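Local atomic coordinates of ribonuclease VapC (Caulobacter crescentus, PDB entry 5K8J), a protein that probably acts as a magnesium-dependent ribonuclease, the toxic PIN-domain component of the VapBC1 toxin-antitoxin system. Residues 12-17 and 60-65; 32-37 and 99-104; 84-89 and 117-122. All coordinates share one frame; numbering follows the deposited sequence.

Contact 1 (12-17 and 60-65); sequences HLRDGD and DVMLKV
Met-62, deposited as selenomethionine, reaches from helix 49-65 across to helix 7-15 and ends against Leu-13 and Arg-14. Its chain runs straight out through SE and then bends, the last torsion (chi3 61°) turning CE aside, so that selenium and methyl meet different residues. SE rests on the backbone of Arg-14, 3.5 Å from Arg-14 CA, and also touches the root of that side chain at CB. The methyl CE goes to Leu-13, where it lies 3.6 Å from Leu-13 CD2 and also touches CG, the two side chains crossing at a slant. All three residues are buried, and the contact is apolar, without a hydrogen bond between the segments. It joins the first helix of the PIN domain, which follows the central strand 3-5, to the long helix 49-65. The polar end of Arg-14 leads away from Met-62. With CG anti to the backbone N (chi1 -176°) and a bend further out, the guanidinium comes back side-on to Asp-15 in a salt bridge: Arg-14 NE lies 2.8 Å from Asp-15 OD1 and NH2 lies 2.9 Å from Asp-15 OD2. Both oxygens lie close to the guanidinium plane, but the groups are not coplanar: NE meets OD1 from above the carboxylate plane. Glu-72 of the VapB antitoxin chain forms a further salt bridge with Arg-14 NH2, and Arg-55 pairs with Asp-15 OD1. Beyond, the helix closes in a Schellman motif at Gly-16, and His-12 ND1 makes a nearly straight 2.7 Å bond to the anti lone pair of Asp-17 OD2, in the imidazole plane.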
loop_
_atom_site.group_PDB
_atom_site.type_symbol
_atom_site.label_atom_id
_atom_site.label_comp_id
_atom_site.label_asym_id
_atom_site.label_seq_id
_atom_site.Cartn_x
_atom_site.Cartn_y
_atom_site.Cartn_z
ATOM N N HIS B 12 -11.236 31.275 -9.511
ATOM C CA HIS B 12 -12.370 32.073 -9.957
ATOM C C HIS B 12 -13.409 32.224 -8.860
ATOM O O HIS B 12 -14.051 33.279 -8.741
ATOM C CB HIS B 12 -12.953 31.433 -11.221
ATOM C CG HIS B 12 -12.149 31.746 -12.453
ATOM N ND1 HIS B 12 -12.678 32.444 -13.522
ATOM C CD2 HIS B 12 -10.845 31.534 -12.753
ATOM C CE1 HIS B 12 -11.741 32.616 -14.438
ATOM N NE2 HIS B 12 -10.618 32.077 -13.996
ATOM N N LEU B 13 -13.551 31.208 -8.018
ATOM C CA LEU B 13 -14.408 31.318 -6.845
ATOM C C LEU B 13 -13.841 32.344 -5.857
ATOM O O LEU B 13 -14.531 33.297 -5.466
ATOM C CB LEU B 13 -14.558 29.919 -6.223
ATOM C CG LEU B 13 -15.586 29.614 -5.145
ATOM C CD1 LEU B 13 -16.974 30.079 -5.580
ATOM C CD2 LEU B 13 -15.592 28.123 -4.878
ATOM N N ARG B 14 -12.556 32.228 -5.519
ATOM C CA ARG B 14 -11.929 33.173 -4.591
ATOM C C ARG B 14 -12.034 34.613 -5.089
ATOM O O ARG B 14 -12.248 35.544 -4.294
ATOM C CB ARG B 14 -10.458 32.819 -4.386
ATOM C CG ARG B 14 -9.759 33.721 -3.325
ATOM C CD ARG B 14 -8.210 33.763 -3.423
ATOM N NE ARG B 14 -7.793 34.288 -4.727
ATOM C CZ ARG B 14 -6.674 33.959 -5.364
ATOM N NH1 ARG B 14 -5.797 33.122 -4.832
ATOM N NH2 ARG B 14 -6.429 34.470 -6.564
ATOM N N ASP B 15 -11.839 34.829 -6.385
ATOM C CA ASP B 15 -11.793 36.183 -6.915
ATOM C C ASP B 15 -13.139 36.674 -7.428
ATOM O O ASP B 15 -13.214 37.810 -7.910
ATOM C CB ASP B 15 -10.714 36.270 -7.991
ATOM C CG ASP B 15 -9.338 36.184 -7.404
ATOM O OD1 ASP B 15 -9.216 36.287 -6.154
ATOM O OD2 ASP B 15 -8.368 35.987 -8.159
ATOM N N GLY B 16 -14.215 35.901 -7.257
ATOM C CA GLY B 16 -15.554 36.445 -7.396
ATOM C C GLY B 16 -16.137 36.386 -8.788
ATOM O O GLY B 16 -16.948 37.253 -9.155
ATOM N N ASP B 17 -15.746 35.409 -9.573
ATOM C CA ASP B 17 -16.290 35.224 -10.920
ATOM C C ASP B 17 -17.718 34.716 -10.825
ATOM O O ASP B 17 -17.940 33.594 -10.359
ATOM C CB ASP B 17 -15.421 34.235 -11.683
ATOM C CG ASP B 17 -15.948 33.916 -13.065
ATOM O OD1 ASP B 17 -17.098 34.287 -13.388
ATOM O OD2 ASP B 17 -15.189 33.280 -13.829
ATOM N N ASP B 60 -10.280 32.599 3.092
ATOM C CA ASP B 60 -10.482 32.076 4.435
ATOM C C ASP B 60 -11.882 31.491 4.584
ATOM O O ASP B 60 -12.037 30.403 5.147
ATOM C CB ASP B 60 -10.226 33.156 5.489
ATOM C CG ASP B 60 -8.736 33.447 5.690
ATOM O OD1 ASP B 60 -8.466 34.498 6.329
ATOM O OD2 ASP B 60 -7.893 32.672 5.217
ATOM N N VAL B 61 -12.898 32.147 4.025
ATOM C CA VAL B 61 -14.247 31.573 4.086
ATOM C C VAL B 61 -14.309 30.267 3.296
ATOM O O VAL B 61 -14.895 29.284 3.756
ATOM C CB VAL B 61 -15.325 32.587 3.631
ATOM C CG1 VAL B 61 -15.301 33.836 4.507
ATOM C CG2 VAL B 61 -15.163 32.993 2.218
HETATM N N MSE B 62 -13.676 30.209 2.125
HETATM C CA MSE B 62 -13.633 28.960 1.355
HETATM C C MSE B 62 -12.980 27.830 2.112
HETATM O O MSE B 62 -13.442 26.685 2.088
HETATM C CB MSE B 62 -12.894 29.153 0.035
HETATM C CG MSE B 62 -13.543 30.170 -0.866
HETATM SE SE MSE B 62 -12.451 30.497 -2.412
HETATM C CE MSE B 62 -12.553 28.684 -3.017
ATOM N N LEU B 63 -11.833 28.113 2.726
ATOM C CA LEU B 63 -11.121 27.055 3.423
ATOM C C LEU B 63 -11.834 26.628 4.692
ATOM O O LEU B 63 -11.648 25.500 5.146
ATOM C CB LEU B 63 -9.705 27.513 3.768
ATOM C CG LEU B 63 -8.782 27.749 2.572
ATOM C CD1 LEU B 63 -7.409 28.206 3.050
ATOM C CD2 LEU B 63 -8.611 26.523 1.730
ATOM N N LYS B 64 -12.654 27.486 5.270
ATOM C CA LYS B 64 -13.431 27.075 6.431
ATOM C C LYS B 64 -14.482 26.044 6.026
ATOM O O LYS B 64 -14.643 25.011 6.689
ATOM C CB LYS B 64 -14.079 28.288 7.088
ATOM C CG LYS B 64 -14.904 27.956 8.316
ATOM C CD LYS B 64 -15.460 29.229 8.955
ATOM C CE LYS B 64 -16.758 28.979 9.730
ATOM N NZ LYS B 64 -17.431 30.254 10.152
ATOM N N VAL B 65 -15.154 26.271 4.904
ATOM C CA VAL B 65 -16.294 25.435 4.512
ATOM C C VAL B 65 -15.861 24.194 3.744
ATOM O O VAL B 65 -16.410 23.106 3.960
ATOM C CB VAL B 65 -17.279 26.258 3.675
ATOM C CG1 VAL B 65 -18.429 25.386 3.209
ATOM C CG2 VAL B 65 -17.803 27.427 4.501
#

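Contact 2 (32-37 and 99-104); sequences LLSIIS and AAQALA
Ser-34 and Gln-101 meet through one short hydrogen bond, the polar centre of this buried contact. Ser-34 OG donates to Gln-101 OE1 at 2.5 Å, arriving in the carbonyl plane on a lone pair with a C=O...donor angle of 129°. Both groups are aimed at this meeting. The glutamine chain stretches out from helix 93-104, with chi2 at 177°, and carries its amide across to the serine, while chi1 of 167° sets the Ser-34 hydroxyl opposite its own backbone N. The same hydroxyl also accepts: Ile-36 N donates to Ser-34 OG at 2.9 Å, a capping bond from Ser-34 at the N-cap position of helix 35-45. One oxygen, at the junction of strand 31-34 and helix 35-45, thus caps the helix and bonds to helix 93-104.

Van der Waals contact adds little between the segments. Ile-36 CG1 passes 4.2 Å from Gln-101 OE1, and Ile-35 CG2 comes no nearer than 4.5 Å to Gln-101 NE2. On that side of the amide, NE2 gives weak hydrogen bonds to the carbonyls of Leu-69 and Asp-70, around the end of the edge strand 68-69. Here a helix packs over the parallel sheet of the PIN fold, close to the predicted magnesium ligands Asp-6 and Asp-95.

With its proton directed to OE1, OG receives the helix N-H on a lone pair. OG and OE1 are paired with each other, NE2 has two weak acceptors, and together these bonds should favour one orientation of the amide.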
loop_
_atom_site.group_PDB
_atom_site.type_symbol
_atom_site.label_atom_id
_atom_site.label_comp_id
_atom_site.label_asym_id
_atom_site.label_seq_id
_atom_site.Cartn_x
_atom_site.Cartn_y
_atom_site.Cartn_z
ATOM N N LEU B 32 -14.774 19.088 -3.206
ATOM C CA LEU B 32 -13.513 18.850 -2.515
ATOM C C LEU B 32 -12.444 19.752 -3.100
ATOM O O LEU B 32 -12.430 20.011 -4.299
ATOM C CB LEU B 32 -13.071 17.389 -2.659
ATOM C CG LEU B 32 -14.132 16.317 -2.425
ATOM C CD1 LEU B 32 -13.523 14.927 -2.623
ATOM C CD2 LEU B 32 -14.747 16.427 -1.036
ATOM N N LEU B 33 -11.546 20.218 -2.249
ATOM C CA LEU B 33 -10.415 21.041 -2.650
ATOM C C LEU B 33 -9.121 20.282 -2.364
ATOM O O LEU B 33 -8.915 19.812 -1.237
ATOM C CB LEU B 33 -10.424 22.356 -1.860
ATOM C CG LEU B 33 -9.451 23.420 -2.350
ATOM C CD1 LEU B 33 -9.846 23.929 -3.726
ATOM C CD2 LEU B 33 -9.449 24.564 -1.352
ATOM N N SER B 34 -8.221 20.238 -3.346
ATOM C CA SER B 34 -6.891 19.665 -3.125
ATOM C C SER B 34 -6.020 20.605 -2.292
ATOM O O SER B 34 -6.032 21.819 -2.494
ATOM C CB SER B 34 -6.223 19.437 -4.464
ATOM O OG SER B 34 -4.853 19.177 -4.253
ATOM N N ILE B 35 -5.232 20.031 -1.375
ATOM C CA ILE B 35 -4.239 20.810 -0.630
ATOM C C ILE B 35 -3.254 21.476 -1.581
ATOM O O ILE B 35 -2.679 22.520 -1.255
ATOM C CB ILE B 35 -3.533 19.901 0.386
ATOM C CG1 ILE B 35 -2.735 20.731 1.423
ATOM C CG2 ILE B 35 -2.585 18.916 -0.294
ATOM C CD1 ILE B 35 -3.565 21.320 2.465
ATOM N N ILE B 36 -3.005 20.874 -2.739
ATOM C CA ILE B 36 -2.114 21.480 -3.717
ATOM C C ILE B 36 -2.735 22.760 -4.254
ATOM O O ILE B 36 -2.068 23.794 -4.370
ATOM C CB ILE B 36 -1.776 20.490 -4.859
ATOM C CG1 ILE B 36 -1.206 19.172 -4.307
ATOM C CG2 ILE B 36 -0.820 21.140 -5.823
ATOM C CD1 ILE B 36 -0.010 19.328 -3.348
ATOM N N SER B 37 -4.042 22.740 -4.543
ATOM C CA SER B 37 -4.729 23.977 -4.882
ATOM C C SER B 37 -4.666 24.987 -3.742
ATOM O O SER B 37 -4.532 26.197 -3.986
ATOM C CB SER B 37 -6.197 23.704 -5.234
ATOM O OG SER B 37 -6.331 22.792 -6.304
ATOM N N ALA B 99 -5.343 15.509 -10.285
ATOM C CA ALA B 99 -6.114 14.427 -10.883
ATOM C C ALA B 99 -5.912 13.109 -10.145
ATOM O O ALA B 99 -6.856 12.326 -9.983
ATOM C CB ALA B 99 -5.733 14.269 -12.356
ATOM N N ALA B 100 -4.683 12.843 -9.685
ATOM C CA ALA B 100 -4.396 11.631 -8.917
ATOM C C ALA B 100 -5.217 11.570 -7.633
ATOM O O ALA B 100 -5.654 10.501 -7.204
ATOM C CB ALA B 100 -2.893 11.574 -8.600
ATOM N N GLN B 101 -5.438 12.715 -7.000
ATOM C CA GLN B 101 -6.248 12.726 -5.798
ATOM C C GLN B 101 -7.705 12.437 -6.124
ATOM O O GLN B 101 -8.387 11.742 -5.375
ATOM C CB GLN B 101 -6.140 14.084 -5.136
ATOM C CG GLN B 101 -4.745 14.364 -4.627
ATOM C CD GLN B 101 -4.656 15.743 -4.037
ATOM O OE1 GLN B 101 -4.515 16.704 -4.764
ATOM N NE2 GLN B 101 -4.731 15.849 -2.708
ATOM N N ALA B 102 -8.190 13.008 -7.216
ATOM C CA ALA B 102 -9.541 12.704 -7.665
ATOM C C ALA B 102 -9.705 11.217 -7.947
ATOM O O ALA B 102 -10.707 10.603 -7.560
ATOM C CB ALA B 102 -9.841 13.535 -8.913
ATOM N N LEU B 103 -8.740 10.618 -8.638
ATOM C CA LEU B 103 -8.788 9.180 -8.882
ATOM C C LEU B 103 -8.823 8.387 -7.593
ATOM O O LEU B 103 -9.623 7.460 -7.448
ATOM C CB LEU B 103 -7.589 8.747 -9.722
ATOM C CG LEU B 103 -7.648 9.194 -11.188
ATOM C CD1 LEU B 103 -6.270 9.243 -11.826
ATOM C CD2 LEU B 103 -8.506 8.249 -11.959
ATOM N N ALA B 104 -7.940 8.706 -6.656
ATOM C CA ALA B 104 -7.897 7.950 -5.403
ATOM C C ALA B 104 -9.203 8.043 -4.633
ATOM O O ALA B 104 -9.584 7.101 -3.932
ATOM C CB ALA B 104 -6.758 8.483 -4.553
#

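Contact 3 (84-89 and 117-122); sequences ESAGYS and FRDIPG
Ser-85 and Ala-86, in the last turn of helix 73-86, face Asp-119 and Pro-121 of the loop that leads to strand 125-127. The serine hydroxyl is swung opposite its backbone N (chi1 -172°), which carries it out toward the proline. Ser-85 OG lies 3.6 Å from Pro-121 CG, the outermost corner of a ring puckered C-gamma exo, and Ser-85 CB follows at 4.1 Å from the same carbon. One water joins the polar parts: it is 2.9 Å from Ser-85 OG and gives a hydrogen bond of 2.9 Å to Asp-119 O. Next to this bridge, Ala-86 CB stands 3.5 Å from Asp-119 O, so the methyl and the water both meet that carbonyl.

The helix ends at Ala-86, and Gly-87 leaves it with positive phi; the facing loop includes a type I beta turn from Phe-117 to Ile-120. The contact therefore joins a helix terminus to a turn at the surface of the PIN domain, on the side where the VapB antitoxin chain packs against Ser-85 and Pro-121.

Asp-119 adopts the rarer first torsion, chi1 59°, with CG between the backbone N and the carbonyl carbon. Its carboxylate then leans over the alanine, Asp-119 OD2 being 4.1 Å from Ala-86 CB. From there OD2 also forms salt bridges with Lys-92 and Arg-96, and the side chain lies about 8 Å from that of Asp-95, a predicted magnesium ligand. Arg-96 bonds through its NH1 to Gly-87 O as well, linking the residue that follows the helix to the acid of the turn.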
loop_
_atom_site.group_PDB
_atom_site.type_symbol
_atom_site.label_atom_id
_atom_site.label_comp_id
_atom_site.label_asym_id
_atom_site.label_seq_id
_atom_site.Cartn_x
_atom_site.Cartn_y
_atom_site.Cartn_z
ATOM N N GLU B 84 3.260 6.063 -15.649
ATOM C CA GLU B 84 3.552 4.770 -16.272
ATOM C C GLU B 84 2.845 4.629 -17.604
ATOM O O GLU B 84 3.346 3.967 -18.535
ATOM C CB GLU B 84 3.115 3.611 -15.363
ATOM C CG GLU B 84 4.058 3.295 -14.243
ATOM C CD GLU B 84 3.541 2.175 -13.340
ATOM O OE1 GLU B 84 2.402 1.640 -13.554
ATOM O OE2 GLU B 84 4.301 1.790 -12.439
ATOM N N SER B 85 1.655 5.198 -17.695
ATOM C CA SER B 85 0.848 5.130 -18.899
ATOM C C SER B 85 1.137 6.274 -19.868
ATOM O O SER B 85 1.352 6.055 -21.066
ATOM C CB SER B 85 -0.630 5.169 -18.521
ATOM O OG SER B 85 -1.396 4.910 -19.681
ATOM N N ALA B 86 1.130 7.489 -19.372
ATOM C CA ALA B 86 1.163 8.653 -20.240
ATOM C C ALA B 86 2.570 9.165 -20.511
ATOM O O ALA B 86 2.743 10.028 -21.389
ATOM C CB ALA B 86 0.345 9.775 -19.593
ATOM N N GLY B 87 3.554 8.706 -19.745
ATOM C CA GLY B 87 4.888 9.244 -19.820
ATOM C C GLY B 87 5.019 10.464 -18.941
ATOM O O GLY B 87 4.079 10.909 -18.287
ATOM N N TYR B 88 6.218 11.022 -18.934
ATOM C CA TYR B 88 6.529 12.147 -18.074
ATOM C C TYR B 88 6.237 13.474 -18.764
ATOM O O TYR B 88 6.589 13.681 -19.930
ATOM C CB TYR B 88 7.997 12.112 -17.688
ATOM C CG TYR B 88 8.434 13.290 -16.865
ATOM C CD1 TYR B 88 7.827 13.591 -15.629
ATOM C CD2 TYR B 88 9.447 14.117 -17.316
ATOM C CE1 TYR B 88 8.237 14.673 -14.878
ATOM C CE2 TYR B 88 9.866 15.215 -16.557
ATOM C CZ TYR B 88 9.270 15.471 -15.345
ATOM O OH TYR B 88 9.689 16.549 -14.601
ATOM N N SER B 89 5.622 14.385 -18.015
ATOM C CA SER B 89 5.411 15.754 -18.479
ATOM C C SER B 89 5.746 16.683 -17.324
ATOM O O SER B 89 4.990 16.767 -16.349
ATOM C CB SER B 89 3.972 15.981 -18.934
ATOM O OG SER B 89 3.715 17.387 -19.059
ATOM N N PHE B 117 -5.833 16.872 -19.607
ATOM C CA PHE B 117 -6.126 15.715 -18.777
ATOM C C PHE B 117 -6.602 14.526 -19.607
ATOM O O PHE B 117 -6.928 13.467 -19.031
ATOM C CB PHE B 117 -7.176 16.071 -17.712
ATOM C CG PHE B 117 -6.731 17.148 -16.775
ATOM C CD1 PHE B 117 -6.850 18.481 -17.124
ATOM C CD2 PHE B 117 -6.169 16.830 -15.557
ATOM C CE1 PHE B 117 -6.387 19.482 -16.267
ATOM C CE2 PHE B 117 -5.723 17.811 -14.706
ATOM C CZ PHE B 117 -5.853 19.142 -15.050
ATOM N N ARG B 118 -6.577 14.642 -20.931
ATOM C CA ARG B 118 -7.078 13.624 -21.830
ATOM C C ARG B 118 -6.229 12.363 -21.802
ATOM O O ARG B 118 -6.702 11.304 -22.221
ATOM C CB ARG B 118 -7.122 14.205 -23.253
ATOM C CG ARG B 118 -7.733 13.301 -24.310
ATOM C CD ARG B 118 -7.498 13.859 -25.719
ATOM N NE ARG B 118 -7.912 12.919 -26.764
ATOM C CZ ARG B 118 -8.776 13.186 -27.744
ATOM N NH1 ARG B 118 -9.341 14.384 -27.850
ATOM N NH2 ARG B 118 -9.071 12.245 -28.638
ATOM N N ASP B 119 -4.993 12.458 -21.325
ATOM C CA ASP B 119 -4.068 11.338 -21.316
ATOM C C ASP B 119 -4.063 10.591 -19.996
ATOM O O ASP B 119 -3.163 9.781 -19.772
ATOM C CB ASP B 119 -2.644 11.814 -21.661
ATOM C CG ASP B 119 -2.121 12.867 -20.704
ATOM O OD1 ASP B 119 -2.831 13.185 -19.733
ATOM O OD2 ASP B 119 -0.992 13.390 -20.934
ATOM N N ILE B 120 -5.035 10.833 -19.117
ATOM C CA ILE B 120 -5.084 10.187 -17.811
ATOM C C ILE B 120 -6.150 9.099 -17.823
ATOM O O ILE B 120 -7.355 9.402 -17.780
ATOM C CB ILE B 120 -5.358 11.211 -16.703
ATOM C CG1 ILE B 120 -4.226 12.254 -16.675
ATOM C CG2 ILE B 120 -5.507 10.535 -15.353
ATOM C CD1 ILE B 120 -4.475 13.367 -15.732
ATOM N N PRO B 121 -5.772 7.829 -17.892
ATOM C CA PRO B 121 -6.793 6.779 -17.944
ATOM C C PRO B 121 -7.602 6.732 -16.665
ATOM O O PRO B 121 -7.059 6.819 -15.567
ATOM C CB PRO B 121 -5.979 5.486 -18.119
ATOM C CG PRO B 121 -4.648 5.929 -18.660
ATOM C CD PRO B 121 -4.406 7.285 -18.030
ATOM N N GLY B 122 -8.915 6.537 -16.820
ATOM C CA GLY B 122 -9.772 6.297 -15.694
ATOM C C GLY B 122 -10.347 7.537 -15.057
ATOM O O GLY B 122 -11.183 7.415 -14.157
HETATM O O HOH W 1 -2.004 7.443 -20.924
#

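All three contacts lie in one PIN domain, whose parallel sheet has strand 3-5 at its middle. Contact 2 occupies the interior, about 17 Å from contact 1 and about 16 Å from contact 3, centre to centre; the centres of contacts 1 and 3 are about 30 Å apart, on opposite sides of the chain's centre. Along the sequence contact 1 closes before contact 3 opens, while the segments of contact 2 alternate with those of both. Leu-33 packs on Leu-63 toward contact 1, and Ala-99 and Leu-103 pack on Ile-120 toward contact 3. Contact 2 thus touches both neighbours through apolar side chains, while its own core is a polar bond, and the antitoxin chain reaches all three contacts.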